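Local coordinates for protein putative polysaccharide deacetylase (Bdellovibrio bacteriovorus HD100, PDB 5JP6) that probably removes acetyl groups from peptidoglycan, as a zinc-binding carbohydrate esterase family 4 enzyme of a predatory bacterium, at residues K197-T203 / G221-H227. The protein carries 1 engineered substitution. Where two conformers were deposited one is given. Residue numbers count along the deposited sequence, not the author numbering.
With ZN (zinc ion), chain B.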
# COMPACT_ATOMS: atom_id res chain seq x y z
N LYS A 197 10.05 4.44 -12.22
CA LYS A 197 10.32 3.24 -11.42
C LYS A 197 10.00 3.59 -9.98
O LYS A 197 10.04 4.75 -9.59
CB LYS A 197 11.78 2.82 -11.57
CG LYS A 197 12.19 2.54 -13.00
CD LYS A 197 11.43 1.36 -13.59
CE LYS A 197 11.95 1.02 -14.99
NZ LYS A 197 11.78 2.15 -15.98
N ALA A 198 9.73 2.56 -9.19
CA ALA A 198 9.31 2.73 -7.79
C ALA A 198 9.84 1.62 -6.91
O ALA A 198 10.34 0.61 -7.40
CB ALA A 198 7.78 2.78 -7.72
N MET A 199 9.73 1.83 -5.60
CA MET A 199 10.15 0.87 -4.62
C MET A 199 8.83 0.28 -4.00
O MET A 199 7.96 1.03 -3.54
CB MET A 199 11.06 1.48 -3.55
CG MET A 199 12.25 2.23 -4.06
SD MET A 199 13.20 2.93 -2.72
CE MET A 199 14.10 1.49 -2.17
N PHE A 200 8.72 -1.05 -3.95
CA PHE A 200 7.59 -1.71 -3.32
C PHE A 200 8.04 -2.46 -2.08
O PHE A 200 8.94 -3.29 -2.14
CB PHE A 200 6.91 -2.68 -4.30
CG PHE A 200 6.23 -2.00 -5.46
CD1 PHE A 200 6.96 -1.48 -6.50
CD2 PHE A 200 4.84 -1.84 -5.47
CE1 PHE A 200 6.33 -0.81 -7.56
CE2 PHE A 200 4.22 -1.18 -6.51
CZ PHE A 200 4.96 -0.66 -7.55
N PHE A 201 7.42 -2.12 -0.96
CA PHE A 201 7.67 -2.79 0.31
C PHE A 201 6.47 -3.71 0.56
O PHE A 201 5.47 -3.34 1.15
CB PHE A 201 7.90 -1.78 1.44
CG PHE A 201 9.13 -0.94 1.23
CD1 PHE A 201 9.05 0.24 0.51
CD2 PHE A 201 10.36 -1.32 1.73
CE1 PHE A 201 10.17 1.01 0.28
CE2 PHE A 201 11.49 -0.54 1.52
CZ PHE A 201 11.40 0.62 0.79
N ALA A 202 6.61 -4.92 0.05
CA ALA A 202 5.53 -5.88 0.02
C ALA A 202 5.35 -6.54 1.37
O ALA A 202 6.31 -6.67 2.12
CB ALA A 202 5.83 -6.94 -1.04
N THR A 203 4.14 -6.98 1.68
CA THR A 203 3.96 -7.72 2.90
C THR A 203 3.71 -9.19 2.58
O THR A 203 3.16 -9.53 1.50
CB THR A 203 2.82 -7.08 3.70
OG1 THR A 203 3.03 -7.28 5.09
CG2 THR A 203 1.46 -7.57 3.12
N GLY A 221 10.78 -3.80 -13.56
CA GLY A 221 12.06 -3.17 -13.18
C GLY A 221 12.08 -2.45 -11.85
O GLY A 221 13.05 -1.79 -11.51
N HIS A 222 11.04 -2.66 -11.05
CA HIS A 222 10.95 -1.96 -9.78
C HIS A 222 11.78 -2.66 -8.70
O HIS A 222 12.12 -3.84 -8.81
CB HIS A 222 9.49 -1.85 -9.36
CG HIS A 222 8.63 -1.18 -10.38
ND1 HIS A 222 8.77 0.14 -10.73
CD2 HIS A 222 7.66 -1.69 -11.16
CE1 HIS A 222 7.89 0.43 -11.67
NE2 HIS A 222 7.19 -0.66 -11.94
N VAL A 223 12.08 -1.91 -7.66
CA VAL A 223 12.70 -2.45 -6.45
C VAL A 223 11.61 -3.08 -5.59
O VAL A 223 10.52 -2.51 -5.45
CB VAL A 223 13.53 -1.38 -5.71
CG1 VAL A 223 13.78 -1.79 -4.27
CG2 VAL A 223 14.82 -1.13 -6.46
N ILE A 224 11.89 -4.26 -5.05
CA ILE A 224 10.96 -4.97 -4.19
C ILE A 224 11.65 -5.46 -2.93
O ILE A 224 12.50 -6.32 -2.99
CB ILE A 224 10.28 -6.14 -4.90
CG1 ILE A 224 9.70 -5.72 -6.24
CG2 ILE A 224 9.21 -6.76 -4.00
CD1 ILE A 224 9.17 -6.90 -7.04
N GLY A 225 11.26 -4.85 -1.80
CA GLY A 225 11.63 -5.30 -0.47
C GLY A 225 10.39 -5.69 0.30
O GLY A 225 9.41 -6.16 -0.27
N SER A 226 10.42 -5.49 1.61
CA SER A 226 9.31 -5.92 2.45
C SER A 226 8.93 -4.91 3.54
O SER A 226 9.71 -4.05 3.86
CB SER A 226 9.59 -7.32 3.01
OG SER A 226 10.55 -7.31 4.03
N HIS A 227 7.69 -5.05 4.03
CA HIS A 227 7.11 -4.23 5.08
C HIS A 227 6.46 -5.22 6.03
O HIS A 227 5.60 -5.98 5.62
CB HIS A 227 6.08 -3.23 4.56
CG HIS A 227 5.43 -2.39 5.60
ND1 HIS A 227 6.13 -1.70 6.55
CD2 HIS A 227 4.12 -2.05 5.79
CE1 HIS A 227 5.29 -1.03 7.33
NE2 HIS A 227 4.07 -1.24 6.90
ZN ZN B . 2.27 -0.68 6.07
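Start at the backbone: the segments 197-203 and 221-227 carry two neighbouring parallel strands, 199-202 and 223-227, with F200 N hydrogen-bonded to V223 O and G225 N to F200 O, both at 2.8 Å, and A202 continuing the pattern through its N to G225 O (3.1 Å) and its O to H227 N (2.9 Å). At the entry, H222, in an m rotamer, turns its ring so that ND1 accepts a hydrogen bond from A198 N at 3.0 Å, and one face of that ring receives the edge of F200, centroids 5.3 Å apart and planes at 60°. M199, F201 and V223 share one sheet face; M199 is extended only at chi2 (t), and its chi3 p bends the terminal methyl so that CE lies 3.9 Å from V223 CG1, while F201, chi1 m, brings CD2 within 3.5 Å of S226 O. F200, A202, I224 and S226 occupy the other face. At the exit T203 OG1 donates to H227 O at 2.9 Å, and the t rotamer of H227 carries NE2 to 2.1 Å from the zinc, a site completed by D177 and Y280; R277 O takes the hydrogen bond from ND1. This is the beta-alpha-beta arrangement of the NodB-type deacetylase domain, with helices 204-209 and 211-219 making the crossover and G221 ending the latter in a Schellman motif. Strand 170-176 flanks 199-202, strand 275-277 flanks 223-227, and helix 183-193 packs against A198, F200 and H222.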